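Local coordinates for flagellar biosynthesis protein FlhF (Bacillus subtilis, PDB 2PX0) that binds GTP as a GTPase of the signal recognition particle family, forms a homodimer with the nucleotide bound, and is necessary for flagellar biosynthesis, at residues W99-H104 with P240-I245; I137-T142 with L160-E165. All coordinates share one frame; numbering follows the deposited sequence.

Interaction 1: residues W99-H104 with P240-I245; sequences WQEPIH and PVNQYI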
loop_
_atom_site.group_PDB
_atom_site.type_symbol
_atom_site.label_atom_id
_atom_site.label_comp_id
_atom_site.label_asym_id
_atom_site.label_seq_id
_atom_site.Cartn_x
_atom_site.Cartn_y
_atom_site.Cartn_z
ATOM N N TRP A 99 -7.228 -19.212 13.273
ATOM C CA TRP A 99 -6.298 -18.985 12.170
ATOM C C TRP A 99 -6.365 -20.156 11.177
ATOM O O TRP A 99 -7.037 -21.167 11.419
ATOM C CB TRP A 99 -4.866 -18.887 12.678
ATOM C CG TRP A 99 -4.511 -17.658 13.460
ATOM C CD1 TRP A 99 -5.080 -17.218 14.631
ATOM C CD2 TRP A 99 -3.408 -16.776 13.199
ATOM N NE1 TRP A 99 -4.390 -16.119 15.116
ATOM C CE2 TRP A 99 -3.365 -15.826 14.255
ATOM C CE3 TRP A 99 -2.454 -16.692 12.173
ATOM C CZ2 TRP A 99 -2.402 -14.823 14.315
ATOM C CZ3 TRP A 99 -1.498 -15.695 12.234
ATOM C CH2 TRP A 99 -1.480 -14.769 13.296
ATOM N N GLN A 100 -5.662 -20.004 10.058
ATOM C CA GLN A 100 -5.577 -21.037 9.025
ATOM C C GLN A 100 -6.840 -21.808 8.629
ATOM O O GLN A 100 -6.811 -23.029 8.437
ATOM C CB GLN A 100 -4.479 -22.034 9.403
ATOM C CG GLN A 100 -3.101 -21.448 9.308
ATOM C CD GLN A 100 -2.034 -22.404 9.780
ATOM O OE1 GLN A 100 -1.954 -22.711 10.969
ATOM N NE2 GLN A 100 -1.201 -22.886 8.850
ATOM N N GLU A 101 -7.947 -21.099 8.493
ATOM C CA GLU A 101 -9.181 -21.730 8.070
ATOM C C GLU A 101 -8.967 -22.040 6.591
ATOM O O GLU A 101 -8.884 -21.136 5.775
ATOM C CB GLU A 101 -10.331 -20.739 8.239
ATOM C CG GLU A 101 -11.720 -21.280 7.976
ATOM C CD GLU A 101 -12.776 -20.183 8.027
ATOM O OE1 GLU A 101 -12.938 -19.455 7.016
ATOM O OE2 GLU A 101 -13.434 -20.034 9.085
ATOM N N PRO A 102 -8.853 -23.320 6.224
ATOM C CA PRO A 102 -8.648 -23.682 4.818
ATOM C C PRO A 102 -9.833 -23.311 3.941
ATOM O O PRO A 102 -10.897 -22.940 4.433
ATOM C CB PRO A 102 -8.466 -25.187 4.879
ATOM C CG PRO A 102 -9.403 -25.568 5.968
ATOM C CD PRO A 102 -9.069 -24.526 7.037
ATOM N N ILE A 103 -9.651 -23.417 2.634
ATOM C CA ILE A 103 -10.729 -23.110 1.705
ATOM C C ILE A 103 -11.683 -24.304 1.602
ATOM O O ILE A 103 -11.277 -25.400 1.207
ATOM C CB ILE A 103 -10.162 -22.748 0.314
ATOM C CG1 ILE A 103 -9.799 -21.261 0.299
ATOM C CG2 ILE A 103 -11.165 -23.084 -0.781
ATOM C CD1 ILE A 103 -9.331 -20.760 -1.037
ATOM N N HIS A 104 -12.944 -24.083 1.975
ATOM C CA HIS A 104 -13.973 -25.124 1.937
ATOM C C HIS A 104 -15.178 -24.740 1.086
ATOM O O HIS A 104 -15.478 -25.392 0.091
ATOM C CB HIS A 104 -14.473 -25.435 3.348
ATOM C CG HIS A 104 -13.531 -26.267 4.158
ATOM N ND1 HIS A 104 -13.092 -27.508 3.744
ATOM C CD2 HIS A 104 -12.959 -26.048 5.366
ATOM C CE1 HIS A 104 -12.292 -28.017 4.664
ATOM N NE2 HIS A 104 -12.195 -27.151 5.659
ATOM N N PRO A 240 -19.587 -9.524 7.538
ATOM C CA PRO A 240 -18.895 -10.649 8.165
ATOM C C PRO A 240 -17.614 -11.050 7.432
ATOM O O PRO A 240 -17.579 -11.082 6.203
ATOM C CB PRO A 240 -19.952 -11.747 8.129
ATOM C CG PRO A 240 -20.615 -11.493 6.816
ATOM C CD PRO A 240 -20.795 -9.984 6.831
ATOM N N VAL A 241 -16.572 -11.367 8.193
ATOM C CA VAL A 241 -15.295 -11.770 7.621
ATOM C C VAL A 241 -14.772 -13.020 8.332
ATOM O O VAL A 241 -14.700 -13.058 9.556
ATOM C CB VAL A 241 -14.271 -10.633 7.760
ATOM C CG1 VAL A 241 -12.926 -11.071 7.249
ATOM C CG2 VAL A 241 -14.747 -9.421 7.000
ATOM N N ASN A 242 -14.410 -14.038 7.558
ATOM C CA ASN A 242 -13.891 -15.295 8.100
ATOM C C ASN A 242 -12.417 -15.235 8.533
ATOM O O ASN A 242 -12.073 -15.572 9.666
ATOM C CB ASN A 242 -14.031 -16.420 7.065
ATOM C CG ASN A 242 -15.448 -16.596 6.575
ATOM O OD1 ASN A 242 -16.049 -15.673 6.012
ATOM N ND2 ASN A 242 -15.994 -17.795 6.775
ATOM N N GLN A 243 -11.551 -14.818 7.617
ATOM C CA GLN A 243 -10.118 -14.746 7.873
ATOM C C GLN A 243 -9.555 -13.421 7.402
ATOM O O GLN A 243 -10.292 -12.487 7.118
ATOM C CB GLN A 243 -9.391 -15.863 7.123
ATOM C CG GLN A 243 -9.761 -17.267 7.537
ATOM C CD GLN A 243 -9.109 -17.652 8.833
ATOM O OE1 GLN A 243 -7.877 -17.738 8.926
ATOM N NE2 GLN A 243 -9.930 -17.885 9.855
ATOM N N TYR A 244 -8.234 -13.370 7.290
ATOM C CA TYR A 244 -7.519 -12.178 6.855
ATOM C C TYR A 244 -6.409 -12.563 5.878
ATOM O O TYR A 244 -5.762 -13.608 6.024
ATOM C CB TYR A 244 -6.818 -11.526 8.035
ATOM C CG TYR A 244 -7.552 -10.479 8.816
ATOM C CD1 TYR A 244 -8.166 -9.403 8.186
ATOM C CD2 TYR A 244 -7.483 -10.472 10.206
ATOM C CE1 TYR A 244 -8.679 -8.336 8.927
ATOM C CE2 TYR A 244 -7.989 -9.419 10.949
ATOM C CZ TYR A 244 -8.579 -8.355 10.307
ATOM O OH TYR A 244 -9.049 -7.317 11.060
ATOM N N ILE A 245 -6.157 -11.700 4.904
ATOM C CA ILE A 245 -5.070 -11.946 3.971
ATOM C C ILE A 245 -4.133 -10.734 3.980
ATOM O O ILE A 245 -4.525 -9.603 3.649
ATOM C CB ILE A 245 -5.589 -12.230 2.565
ATOM C CG1 ILE A 245 -6.450 -13.493 2.604
ATOM C CG2 ILE A 245 -4.428 -12.453 1.618
ATOM C CD1 ILE A 245 -7.014 -13.922 1.262
#

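Interaction 2: residues I137-T142 with L160-E165; sequences IAFITT and LQAPLE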
loop_
_atom_site.group_PDB
_atom_site.type_symbol
_atom_site.label_atom_id
_atom_site.label_comp_id
_atom_site.label_asym_id
_atom_site.label_seq_id
_atom_site.Cartn_x
_atom_site.Cartn_y
_atom_site.Cartn_z
ATOM N N ILE A 137 -12.876 -25.402 -10.796
ATOM C CA ILE A 137 -12.819 -23.994 -10.463
ATOM C C ILE A 137 -13.737 -23.159 -11.345
ATOM O O ILE A 137 -14.020 -23.508 -12.486
ATOM C CB ILE A 137 -11.379 -23.484 -10.622
ATOM C CG1 ILE A 137 -10.435 -24.376 -9.825
ATOM C CG2 ILE A 137 -11.262 -22.068 -10.135
ATOM C CD1 ILE A 137 -10.857 -24.573 -8.379
ATOM N N ALA A 138 -14.203 -22.051 -10.794
ATOM C CA ALA A 138 -15.062 -21.128 -11.521
ATOM C C ALA A 138 -14.685 -19.724 -11.053
ATOM O O ALA A 138 -14.113 -19.560 -9.975
ATOM C CB ALA A 138 -16.517 -21.410 -11.212
ATOM N N PHE A 139 -14.993 -18.717 -11.862
ATOM C CA PHE A 139 -14.685 -17.340 -11.506
ATOM C C PHE A 139 -15.912 -16.464 -11.598
ATOM O O PHE A 139 -16.911 -16.849 -12.188
ATOM C CB PHE A 139 -13.610 -16.786 -12.427
ATOM C CG PHE A 139 -12.230 -17.193 -12.047
ATOM C CD1 PHE A 139 -11.613 -16.641 -10.923
ATOM C CD2 PHE A 139 -11.523 -18.102 -12.820
ATOM C CE1 PHE A 139 -10.301 -16.990 -10.574
ATOM C CE2 PHE A 139 -10.214 -18.459 -12.483
ATOM C CZ PHE A 139 -9.602 -17.902 -11.358
ATOM N N ILE A 140 -15.825 -15.288 -10.996
ATOM C CA ILE A 140 -16.904 -14.306 -11.002
ATOM C C ILE A 140 -16.279 -12.980 -10.641
ATOM O O ILE A 140 -15.463 -12.908 -9.728
ATOM C CB ILE A 140 -17.968 -14.588 -9.922
ATOM C CG1 ILE A 140 -18.761 -15.852 -10.255
ATOM C CG2 ILE A 140 -18.893 -13.384 -9.784
ATOM C CD1 ILE A 140 -19.859 -16.143 -9.259
ATOM N N THR A 141 -16.649 -11.925 -11.346
ATOM C CA THR A 141 -16.100 -10.621 -11.017
ATOM C C THR A 141 -17.207 -9.652 -10.643
ATOM O O THR A 141 -18.369 -9.817 -11.027
ATOM C CB THR A 141 -15.332 -10.006 -12.172
ATOM O OG1 THR A 141 -14.430 -10.972 -12.718
ATOM C CG2 THR A 141 -14.550 -8.804 -11.675
ATOM N N THR A 142 -16.833 -8.638 -9.883
ATOM C CA THR A 142 -17.756 -7.609 -9.454
ATOM C C THR A 142 -17.036 -6.331 -9.788
ATOM O O THR A 142 -17.617 -5.246 -9.751
ATOM C CB THR A 142 -18.001 -7.688 -7.945
ATOM O OG1 THR A 142 -18.949 -8.720 -7.693
ATOM C CG2 THR A 142 -18.536 -6.385 -7.392
ATOM N N LEU A 160 -6.174 -20.708 -17.193
ATOM C CA LEU A 160 -6.498 -21.745 -16.231
ATOM C C LEU A 160 -7.631 -22.564 -16.828
ATOM O O LEU A 160 -8.047 -23.578 -16.270
ATOM C CB LEU A 160 -6.935 -21.099 -14.916
ATOM C CG LEU A 160 -6.645 -21.859 -13.627
ATOM C CD1 LEU A 160 -5.164 -22.175 -13.561
ATOM C CD2 LEU A 160 -7.072 -21.017 -12.428
ATOM N N GLN A 161 -8.113 -22.113 -17.981
ATOM C CA GLN A 161 -9.205 -22.776 -18.686
ATOM C C GLN A 161 -10.362 -22.986 -17.720
ATOM O O GLN A 161 -10.659 -24.111 -17.316
ATOM C CB GLN A 161 -8.733 -24.116 -19.259
ATOM C CG GLN A 161 -9.197 -24.367 -20.690
ATOM C CD GLN A 161 -8.670 -25.675 -21.267
ATOM O OE1 GLN A 161 -7.458 -25.840 -21.467
ATOM N NE2 GLN A 161 -9.578 -26.611 -21.537
ATOM N N ALA A 162 -11.003 -21.881 -17.348
ATOM C CA ALA A 162 -12.125 -21.896 -16.416
ATOM C C ALA A 162 -13.147 -20.827 -16.800
ATOM O O ALA A 162 -12.833 -19.882 -17.525
ATOM C CB ALA A 162 -11.620 -21.659 -14.988
ATOM N N PRO A 163 -14.390 -20.969 -16.320
ATOM C CA PRO A 163 -15.470 -20.021 -16.607
ATOM C C PRO A 163 -15.456 -18.760 -15.745
ATOM O O PRO A 163 -15.042 -18.785 -14.589
ATOM C CB PRO A 163 -16.721 -20.859 -16.376
ATOM C CG PRO A 163 -16.309 -21.752 -15.254
ATOM C CD PRO A 163 -14.911 -22.177 -15.656
ATOM N N LEU A 164 -15.920 -17.657 -16.319
ATOM C CA LEU A 164 -15.981 -16.384 -15.615
ATOM C C LEU A 164 -17.254 -15.638 -16.011
ATOM O O LEU A 164 -17.659 -15.664 -17.177
ATOM C CB LEU A 164 -14.752 -15.542 -15.957
ATOM C CG LEU A 164 -14.611 -14.171 -15.290
ATOM C CD1 LEU A 164 -13.204 -13.669 -15.519
ATOM C CD2 LEU A 164 -15.619 -13.182 -15.852
ATOM N N GLU A 165 -17.874 -14.975 -15.039
ATOM C CA GLU A 165 -19.096 -14.219 -15.276
ATOM C C GLU A 165 -19.025 -12.844 -14.630
ATOM O O GLU A 165 -18.891 -12.740 -13.416
ATOM C CB GLU A 165 -20.299 -14.962 -14.699
ATOM C CG GLU A 165 -20.589 -16.318 -15.321
ATOM C CD GLU A 165 -21.046 -16.227 -16.773
ATOM O OE1 GLU A 165 -21.798 -15.269 -17.094
ATOM O OE2 GLU A 165 -20.666 -17.116 -17.581
#

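Interaction 1: residues W99-H104 with P240-I245
Trp-99, Gln-100 and Glu-101 pass in single file around the side-chain amide of Gln-243, at the start of strand 243-247 in the parallel sheet of the SRP-type GTPase domain. The 99-104 segment belongs to the loop that runs from helix 81-90 into strand 107-112, the strand that leads to the P-loop. At Trp-99 the main chain makes the approach: its C lies 3.6 Å from Gln-243 OE1, while the indole turns off, away from the 240-245 segment. Gln-100 follows, with its N 3.4 Å from the same OE1 but at an angle too poor for a hydrogen bond. Its own amide also leaves the contact, NE2 bonding to Thr-284 OG1. The next amide does engage: Glu-101 N gives OE1 of Gln-243 a long, weak hydrogen bond of 3.4 Å that is nevertheless almost straight, 175° at the hydrogen. Beyond the backbone, Glu-101 lays its side chain against the amide of Gln-243, Glu-101 CB lying 3.4 Å from Gln-243 CD. CG of Glu-101 stands anti to the backbone N (chi1 -174°) and the chain runs on extended to Asn-242, where Glu-101 OE1 lies 3.2 Å from Asn-242 CB. The carboxylate plane is tilted 42° from the amide plane of Gln-243. Past Glu-101 the loop turns to strand 214-221, where Gln-215 ties down both Pro-102 O and His-104 N through its side-chain amide. A bend at chi2 turns the Gln-243 chain back near its own backbone, and both ends of its buried amide find partners: OE1 has Glu-101 N, while NE2 bonds to Lys-98 O, just ahead of the loop segment, and makes a weak 3.2 Å bond to Asn-242 O.

Interaction 2: residues I137-T142 with L160-E165
Phe-139 and Pro-163 join strand 137-141, at one edge of the parallel sheet of the SRP-type GTPase domain, to an extended run of chain lying alongside it in the same general direction, their end-to-end lines 46° apart. Helix 149-157 lies in the connection between the two and ends in a Schellman motif with Gln-161 at C-prime, after which the chain turns back to the strand. Two backbone hydrogen bonds in the parallel pattern fasten the pair: Phe-139 N reaches Pro-163 O at 2.7 Å, and Thr-141 N reaches Glu-165 O at 3.2 Å. CA-H...O contacts add to these, Leu-164 CA facing Phe-139 O at 3.6 Å.

The apolar contacts gather round Phe-139. Leu-160 CD2 comes to the edge of the ring, 4.1 Å from Phe-139 CE2, and the two side chains cross at about a right angle. Ala-162 CB stands obliquely to the ring, while Leu-122 and Ala-126 of helix 118-132 also pack on this side chain. An alanine here would probably open a gap among Leu-160, Ala-162 and helix 118-132, though its CB could still meet Leu-164. Further along, Leu-164 CG stands anti to its backbone N (chi1 -179°), 4.1 Å from Thr-141 OG1, and Leu-164 CD2 lies 4.0 Å from that same Thr-141 OG1.

In the fold
The two contacts work on different parts of one sheet, their centres 21 Å apart. Interaction 1, its centre about 8 Å from the centre of the chain, sits at the start of strand 243-247, which has a neighbouring strand on either side; interaction 2 is peripheral, at the edge of the sheet, where an extended run of chain pairs with strand 137-141. Each is only partly buried. Their chemistry differs accordingly: 99-104 and 240-245 meet through a glutamine amide and a weak bond to a loop, over a small area, whereas 137-142 and 160-165 share backbone bonds and apolar packing over about twice the surface. In interaction 2 the side chain of Thr-141 lies about 8 Å from the bound magnesium ion.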